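PDB 6RW7: carbohydrate binding module family 33 and 10 domain protein from Teredinibacter turnerae, which probably cleaves cellulose oxidatively through its copper-dependent AA10 lytic polysaccharide monooxygenase domain, the part of the longer protein present here. Local coordinates for residues His44-Phe48 with Thr74-Tyr80; Asp81-Asn85 with Pro127-Leu131. All coordinates share one frame. Numbering follows the deposited sequence.

Interaction 1: residues His44-Phe48 with Thr74-Tyr80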
ATOM      1  N   HIS A  44      13.828   3.252 -10.990  1.00 10.52           N
ATOM      2  CA  HIS A  44      13.328   2.570  -9.772  1.00 10.06           C
ATOM      3  C   HIS A  44      11.801   2.390  -9.811  1.00 10.25           C
ATOM      4  O   HIS A  44      11.277   1.415  -9.186  1.00  9.77           O
ATOM      5  CB  HIS A  44      13.758   3.333  -8.523  1.00 10.76           C
ATOM      6  CG  HIS A  44      15.221   3.264  -8.285  1.00 11.55           C
ATOM      7  ND1 HIS A  44      15.837   3.999  -7.305  1.00 12.57           N
ATOM      8  CD2 HIS A  44      16.179   2.525  -8.881  1.00 13.15           C
ATOM      9  CE1 HIS A  44      17.127   3.701  -7.298  1.00 13.93           C
ATOM     10  NE2 HIS A  44      17.359   2.793  -8.239  1.00 14.29           N
ATOM     11  N   TRP A  45      11.082   3.307 -10.466  1.00  9.92           N
ATOM     12  CA  TRP A  45       9.593   3.292 -10.489  1.00  9.92           C
ATOM     13  C   TRP A  45       9.091   2.107 -11.315  1.00  9.96           C
ATOM     14  O   TRP A  45       7.928   1.716 -11.179  1.00 10.30           O
ATOM     15  CB  TRP A  45       9.036   4.613 -11.008  1.00  9.77           C
ATOM     16  CG  TRP A  45       9.447   5.808 -10.220  1.00  9.62           C
ATOM     17  CD1 TRP A  45      10.535   6.596 -10.437  1.00 10.31           C
ATOM     18  CD2 TRP A  45       8.736   6.392  -9.109  1.00  9.60           C
ATOM     19  NE1 TRP A  45      10.590   7.594  -9.503  1.00  9.77           N
ATOM     20  CE2 TRP A  45       9.489   7.508  -8.690  1.00  9.63           C
ATOM     21  CE3 TRP A  45       7.563   6.083  -8.415  1.00  9.61           C
ATOM     22  CZ2 TRP A  45       9.096   8.325  -7.641  1.00  9.92           C
ATOM     23  CZ3 TRP A  45       7.153   6.911  -7.394  1.00  9.93           C
ATOM     24  CH2 TRP A  45       7.936   7.989  -6.977  1.00 10.46           C
ATOM     25  N   TYR A  46       9.946   1.509 -12.137  1.00 10.34           N
ATOM     26  CA  TYR A  46       9.586   0.283 -12.887  1.00 11.13           C
ATOM     27  C   TYR A  46       9.439  -0.901 -11.927  1.00 10.05           C
ATOM     28  O   TYR A  46       8.805  -1.888 -12.297  1.00 10.39           O
ATOM     29  CB  TYR A  46      10.568   0.035 -14.033  1.00 12.62           C
ATOM     30  CG  TYR A  46      10.345   1.008 -15.161  1.00 14.27           C
ATOM     31  CD1 TYR A  46      10.754   2.333 -15.071  1.00 16.25           C
ATOM     32  CD2 TYR A  46       9.609   0.640 -16.269  1.00 16.50           C
ATOM     33  CE1 TYR A  46      10.492   3.247 -16.086  1.00 18.50           C
ATOM     34  CE2 TYR A  46       9.365   1.527 -17.302  1.00 17.82           C
ATOM     35  CZ  TYR A  46       9.798   2.839 -17.212  1.00 19.48           C
ATOM     36  OH  TYR A  46       9.543   3.719 -18.237  1.00 21.54           O
ATOM     37  N   ASN A  47       9.997  -0.812 -10.721  1.00 10.00           N
ATOM     38  CA  ASN A  47       9.878  -1.866  -9.678  1.00  9.96           C
ATOM     39  C   ASN A  47       8.725  -1.556  -8.719  1.00  9.52           C
ATOM     40  O   ASN A  47       8.809  -1.884  -7.535  1.00 10.51           O
ATOM     41  CB  ASN A  47      11.208  -2.050  -8.931  1.00 11.10           C
ATOM     42  CG  ASN A  47      11.901  -3.330  -9.317  1.00 10.63           C
ATOM     43  OD1 ASN A  47      13.130  -3.350  -9.487  1.00 14.87           O
ATOM     44  ND2 ASN A  47      11.138  -4.382  -9.461  1.00  8.58           N
ATOM     45  N   PHE A  48       7.634  -1.018  -9.253  1.00  9.09           N
ATOM     46  CA  PHE A  48       6.478  -0.611  -8.431  1.00  9.44           C
ATOM     47  C   PHE A  48       5.834  -1.837  -7.783  1.00  9.53           C
ATOM     48  O   PHE A  48       5.099  -1.712  -6.794  1.00 10.40           O
ATOM     49  CB  PHE A  48       5.449   0.128  -9.274  1.00  9.04           C
ATOM     50  CG  PHE A  48       4.894  -0.594 -10.466  1.00  8.96           C
ATOM     51  CD1 PHE A  48       3.765  -1.382 -10.356  1.00  8.91           C
ATOM     52  CD2 PHE A  48       5.465  -0.450 -11.716  1.00  8.83           C
ATOM     53  CE1 PHE A  48       3.208  -1.993 -11.472  1.00  9.02           C
ATOM     54  CE2 PHE A  48       4.908  -1.059 -12.827  1.00  8.90           C
ATOM     55  CZ  PHE A  48       3.792  -1.840 -12.703  1.00  9.28           C
ATOM     56  N   THR A  74      14.321  -3.926  -2.121  1.00 11.34           N
ATOM     57  CA  THR A  74      14.660  -3.463  -3.504  1.00 10.82           C
ATOM     58  C   THR A  74      15.444  -2.149  -3.443  1.00 11.60           C
ATOM     59  O   THR A  74      16.458  -1.993  -4.183  1.00 12.56           O
ATOM     60  CB  THR A  74      13.393  -3.353  -4.365  1.00 10.96           C
ATOM     61  OG1 THR A  74      12.723  -4.612  -4.238  1.00 11.06           O
ATOM     62  CG2 THR A  74      13.686  -2.974  -5.803  1.00 11.73           C
ATOM     63  N   TRP A  75      14.958  -1.211  -2.637  1.00 11.22           N
ATOM     64  CA  TRP A  75      15.592   0.095  -2.372  1.00 11.47           C
ATOM     65  C   TRP A  75      15.131   0.565  -0.998  1.00 12.47           C
ATOM     66  O   TRP A  75      14.013   0.241  -0.590  1.00 12.19           O
ATOM     67  CB  TRP A  75      15.306   1.142  -3.459  1.00 11.34           C
ATOM     68  CG  TRP A  75      14.357   0.786  -4.561  1.00 11.19           C
ATOM     69  CD1 TRP A  75      14.634   0.785  -5.898  1.00 10.82           C
ATOM     70  CD2 TRP A  75      12.970   0.448  -4.438  1.00 10.40           C
ATOM     71  NE1 TRP A  75      13.513   0.494  -6.622  1.00 11.01           N
ATOM     72  CE2 TRP A  75      12.479   0.262  -5.754  1.00 10.71           C
ATOM     73  CE3 TRP A  75      12.114   0.254  -3.347  1.00 10.89           C
ATOM     74  CZ2 TRP A  75      11.155  -0.079  -5.992  1.00 10.58           C
ATOM     75  CZ3 TRP A  75      10.808  -0.106  -3.593  1.00 10.83           C
ATOM     76  CH2 TRP A  75      10.337  -0.271  -4.898  1.00 10.94           C
ATOM     77  N   ASN A  76      15.983   1.331  -0.331  1.00 12.87           N
ATOM     78  CA  ASN A  76      15.634   1.915   0.982  1.00 13.70           C
ATOM     79  C   ASN A  76      16.343   3.255   1.056  1.00 14.33           C
ATOM     80  O   ASN A  76      17.575   3.272   1.056  1.00 16.38           O
ATOM     81  CB  ASN A  76      16.031   0.962   2.101  1.00 13.74           C
ATOM     82  CG  ASN A  76      15.626   1.476   3.457  1.00 15.48           C
ATOM     83  OD1 ASN A  76      14.651   2.204   3.550  1.00 15.96           O
ATOM     84  ND2 ASN A  76      16.340   1.064   4.493  1.00 16.19           N
ATOM     85  N   PRO A  77      15.652   4.408   1.034  1.00 14.76           N
ATOM     86  CA  PRO A  77      14.191   4.495   0.977  1.00 13.82           C
ATOM     87  C   PRO A  77      13.615   4.039  -0.365  1.00 12.57           C
ATOM     88  O   PRO A  77      14.330   3.984  -1.363  1.00 12.36           O
ATOM     89  CB  PRO A  77      13.902   5.995   1.213  1.00 14.80           C
ATOM     90  CG  PRO A  77      15.159   6.700   0.793  1.00 16.93           C
ATOM     91  CD  PRO A  77      16.286   5.737   1.095  1.00 16.14           C
ATOM     92  N   ALA A  78      12.324   3.711  -0.374  1.00 11.40           N
ATOM     93  CA  ALA A  78      11.577   3.397  -1.610  1.00 11.16           C
ATOM     94  C   ALA A  78      11.212   4.702  -2.316  1.00 10.42           C
ATOM     95  O   ALA A  78      11.032   5.754  -1.681  1.00 10.17           O
ATOM     96  CB  ALA A  78      10.323   2.600  -1.301  1.00 11.80           C
ATOM     97  N   PRO A  79      10.948   4.666  -3.633  1.00 10.38           N
ATOM     98  CA  PRO A  79      10.294   5.796  -4.296  1.00 10.74           C
ATOM     99  C   PRO A  79       9.051   6.257  -3.514  1.00 10.73           C
ATOM    100  O   PRO A  79       8.750   7.424  -3.431  1.00 11.02           O
ATOM    101  CB  PRO A  79       9.929   5.194  -5.660  1.00 10.83           C
ATOM    102  CG  PRO A  79      11.033   4.188  -5.907  1.00 11.05           C
ATOM    103  CD  PRO A  79      11.292   3.568  -4.557  1.00 10.60           C
ATOM    104  N   TYR A  80       8.341   5.281  -2.929  1.00 10.17           N
ATOM    105  CA  TYR A  80       7.009   5.464  -2.295  1.00 10.28           C
ATOM    106  C   TYR A  80       7.133   6.093  -0.914  1.00 10.93           C
ATOM    107  O   TYR A  80       6.086   6.450  -0.355  1.00 11.58           O
ATOM    108  CB  TYR A  80       6.253   4.133  -2.347  1.00  9.95           C
ATOM    109  CG  TYR A  80       6.167   3.673  -3.783  1.00  9.60           C
ATOM    110  CD1 TYR A  80       5.396   4.378  -4.698  1.00  9.89           C
ATOM    111  CD2 TYR A  80       6.976   2.656  -4.258  1.00  9.63           C
ATOM    112  CE1 TYR A  80       5.391   4.061  -6.042  1.00  9.24           C
ATOM    113  CE2 TYR A  80       6.994   2.340  -5.603  1.00  9.68           C
ATOM    114  CZ  TYR A  80       6.203   3.038  -6.495  1.00  9.76           C
ATOM    115  OH  TYR A  80       6.228   2.722  -7.817  1.00  9.66           O
TER
HETATM  116  O   HOH W   1      14.523  -0.751  -9.160  1.00 11.24           O
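T74 opens the contact at its edge, its CG2 lying 3.7 Å from OD1 of N47, while its OG1 is taken by the backbone carbonyl of S50. W75 reaches deeper. Its indole NE1-CZ2 edge faces H44 and N47: NE1 comes within 3.4 Å of H44 CB, the H44 imidazole meets the five-membered ring obliquely, with centroids 4.6 Å apart, and CZ2 presents the ring edge to N47 O at 3.3 Å. A water 3.0 Å from N47 OD1 links the two side chains further, although its bond from W75 NE1, also 3.0 Å, is weak. After the cis peptide before P77, the chain returns at P79, whose CB sits 3.5 Å from the centroid of the W45 six-membered ring and almost on its normal, a well-formed CH-pi contact. Y80 then offers its face to the edge of the same W45 ring in an offset edge-to-face pair, and its OH, hydrogen-bonded to C14 O in helix 10-17, touches F48 CB at 3.1 Å. With 437 Å² buried and no direct hydrogen bond between the segments, these two loops of the LPMO domain are joined mainly by aromatic and proline surfaces, with one partly weak water bridge at the rim.

Interaction 2: residues Asp81-Asn85 with Pro127-Leu131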
ATOM      1  N   ASP A  81       8.349   6.285  -0.403  1.00 10.97           N
ATOM      2  CA  ASP A  81       8.599   7.021   0.862  1.00 11.19           C
ATOM      3  C   ASP A  81       8.747   8.513   0.590  1.00 12.20           C
ATOM      4  O   ASP A  81       8.636   9.284   1.547  1.00 12.48           O
ATOM      5  CB  ASP A  81       9.843   6.489   1.569  1.00 11.49           C
ATOM      6  CG  ASP A  81       9.658   5.080   2.070  1.00 11.56           C
ATOM      7  OD1 ASP A  81       8.596   4.821   2.713  1.00 11.43           O
ATOM      8  OD2 ASP A  81      10.571   4.260   1.836  1.00 12.04           O
ATOM      9  N   THR A  82       9.019   8.920  -0.647  1.00 11.52           N
ATOM     10  CA  THR A  82       9.318  10.329  -0.996  1.00 11.76           C
ATOM     11  C   THR A  82       8.233  11.254  -0.437  1.00 12.83           C
ATOM     12  O   THR A  82       7.064  11.118  -0.787  1.00 11.92           O
ATOM     13  CB  THR A  82       9.437  10.470  -2.517  1.00 12.40           C
ATOM     14  OG1 THR A  82      10.406   9.516  -2.965  1.00 11.85           O
ATOM     15  CG2 THR A  82       9.865  11.862  -2.919  1.00 13.19           C
ATOM     16  N   PRO A  83       8.576  12.295   0.350  1.00 13.89           N
ATOM     17  CA  PRO A  83       7.616  13.347   0.657  1.00 14.86           C
ATOM     18  C   PRO A  83       7.159  14.052  -0.622  1.00 14.46           C
ATOM     19  O   PRO A  83       8.001  14.457  -1.434  1.00 15.27           O
ATOM     20  CB  PRO A  83       8.384  14.297   1.587  1.00 15.09           C
ATOM     21  CG  PRO A  83       9.486  13.447   2.151  1.00 15.72           C
ATOM     22  CD  PRO A  83       9.873  12.523   1.012  1.00 14.65           C
ATOM     23  N   ALA A  84       5.853  14.151  -0.807  1.00 13.72           N
ATOM     24  CA  ALA A  84       5.237  14.846  -1.961  1.00 12.92           C
ATOM     25  C   ALA A  84       3.752  15.048  -1.750  1.00 13.49           C
ATOM     26  O   ALA A  84       3.165  14.387  -0.871  1.00 13.03           O
ATOM     27  CB  ALA A  84       5.407  14.036  -3.233  1.00 13.53           C
ATOM     28  N   ASN A  85       3.161  15.917  -2.555  1.00 14.04           N
ATOM     29  CA  ASN A  85       1.695  15.925  -2.787  0.50 14.17           C
ATOM     30  C   ASN A  85       1.402  14.780  -3.758  1.00 15.79           C
ATOM     31  O   ASN A  85       1.400  14.998  -4.978  1.00 17.65           O
ATOM     32  CB  ASN A  85       1.179  17.282  -3.277  0.50 15.02           C
ATOM     33  CG  ASN A  85      -0.328  17.395  -3.199  0.50 15.57           C
ATOM     34  OD1 ASN A  85      -1.018  16.408  -2.945  0.50 15.51           O
ATOM     35  ND2 ASN A  85      -0.848  18.596  -3.416  0.50 15.83           N
ATOM     36  N   PRO A 127       2.925  17.257   3.078  1.00 17.43           N
ATOM     37  CA  PRO A 127       3.654  16.834   1.880  1.00 18.36           C
ATOM     38  C   PRO A 127       5.168  17.107   1.877  1.00 18.84           C
ATOM     39  O   PRO A 127       5.760  16.762   0.891  1.00 20.02           O
ATOM     40  CB  PRO A 127       2.925  17.604   0.772  1.00 18.45           C
ATOM     41  CG  PRO A 127       2.452  18.862   1.454  1.00 19.95           C
ATOM     42  CD  PRO A 127       2.016  18.375   2.816  1.00 18.06           C
ATOM     43  N   THR A 128       5.761  17.623   2.965  1.00 17.67           N
ATOM     44  CA  THR A 128       7.200  18.010   3.046  1.00 18.53           C
ATOM     45  C   THR A 128       7.974  17.012   3.885  1.00 19.23           C
ATOM     46  O   THR A 128       9.198  17.082   3.886  1.00 18.99           O
ATOM     47  CB  THR A 128       7.374  19.416   3.636  1.00 20.87           C
ATOM     48  OG1 THR A 128       7.099  19.373   5.033  1.00 21.07           O
ATOM     49  CG2 THR A 128       6.482  20.432   2.958  1.00 20.73           C
ATOM     50  N   ARG A 129       7.290  16.101   4.566  1.00 18.32           N
ATOM     51  CA  ARG A 129       7.987  15.186   5.486  1.00 19.84           C
ATOM     52  C   ARG A 129       7.504  13.777   5.179  1.00 17.29           C
ATOM     53  O   ARG A 129       6.390  13.611   4.632  1.00 19.26           O
ATOM     54  CB  ARG A 129       7.761  15.573   6.951  1.00 22.96           C
ATOM     55  CG  ARG A 129       6.342  15.338   7.443  1.00 26.71           C
ATOM     56  CD  ARG A 129       6.241  15.080   8.937  1.00 28.63           C
ATOM     57  NE  ARG A 129       4.852  15.077   9.389  1.00 29.82           N
ATOM     58  CZ  ARG A 129       4.051  14.008   9.481  1.00 30.01           C
ATOM     59  NH1 ARG A 129       4.472  12.813   9.119  1.00 27.95           N
ATOM     60  NH2 ARG A 129       2.803  14.165   9.901  1.00 29.22           N
ATOM     61  N   GLU A 130       8.321  12.807   5.545  1.00 17.23           N
ATOM     62  CA  GLU A 130       7.947  11.385   5.439  1.00 16.07           C
ATOM     63  C   GLU A 130       6.884  11.075   6.492  1.00 15.61           C
ATOM     64  O   GLU A 130       6.873  11.652   7.599  1.00 14.86           O
ATOM     65  CB  GLU A 130       9.141  10.462   5.658  1.00 16.79           C
ATOM     66  CG  GLU A 130      10.086  10.425   4.476  1.00 18.39           C
ATOM     67  CD  GLU A 130      10.802   9.100   4.358  1.00 21.30           C
ATOM     68  OE1 GLU A 130      10.241   8.087   4.837  1.00 18.60           O
ATOM     69  OE2 GLU A 130      11.923   9.079   3.781  1.00 21.29           O
ATOM     70  N   LEU A 131       6.034  10.126   6.166  1.00 12.93           N
ATOM     71  CA  LEU A 131       5.161   9.500   7.176  1.00 12.80           C
ATOM     72  C   LEU A 131       6.038   8.886   8.277  1.00 12.96           C
ATOM     73  O   LEU A 131       7.169   8.454   8.015  1.00 13.64           O
ATOM     74  CB  LEU A 131       4.309   8.434   6.493  1.00 12.53           C
ATOM     75  CG  LEU A 131       3.315   8.964   5.469  1.00 12.90           C
ATOM     76  CD1 LEU A 131       2.749   7.801   4.643  1.00 13.69           C
ATOM     77  CD2 LEU A 131       2.208   9.756   6.158  1.00 14.06           C
TER
HETATM   78  O   HOH W   2       6.441   9.003   3.275  1.00 13.74           O
HETATM   79  O   HOH W   3       4.633  13.502   2.146  1.00 21.77           O
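P83, E130 and P127 bury the most surface where two irregular loop segments run past each other. The CA-to-CB bond of P83 points toward 127-131, and its ring packs along that backbone: CB is 3.6 Å from T128 C, and CG is 3.6 Å from both R129 C and E130 N. The proline thus packs against peptide groups more than against side chains. E130 flanks it on the D81 side, with its CG 3.9 Å from P83 CG and 3.5 Å from D81 O. Two acidic groups come close here, D81 OD1 and E130 OE1 being 4.2 Å apart, but each has a partner of its own: E130 OE1 accepts a hydrogen bond from H66, and D81 OD1 one from the backbone NH of G69. P127 covers the far end, where its CB lies 3.7 Å from N85 N. P127 O is 3.1 Å from A84 N, yet the angle is too poor for a hydrogen bond. Water takes over the polar bridging instead. One molecule donates to D81 O (2.8 Å) and accepts from L131 N (3.1 Å); another accepts from A84 N (3.3 Å) and lies 3.0 Å from R129 O. Such water-mediated pairing joins the loops without making them strands of a sheet. In the fold, the contact brings the loop leading to strand 89-90 against the loop between strands 111-118 and 142-145, while T82 and A84 turn their side chains to helix 29-37, where N34 also binds P83 O.

The two interactions follow one another along the chain, Y80 ending the first and D81 starting the second, with their centres 14 Å apart. One continuous loop, 74-85, therefore meets 44-48 with its first part and 127-131 with its second. A hydrogen bond from A78 N to D81 OD2 and another from T82 OG1 to P79 O tie these parts together, and Y35 of helix 29-37 touches both P79 and T82. Interaction 1 lies nearer the metals: the N47 side chain is about 6 Å from that of the copper ligand H1 and about 10 Å from the copper(I) ion, whereas the F48 side chain is about 9 Å from the copper(II) ion. Interaction 2 lies away from these sites.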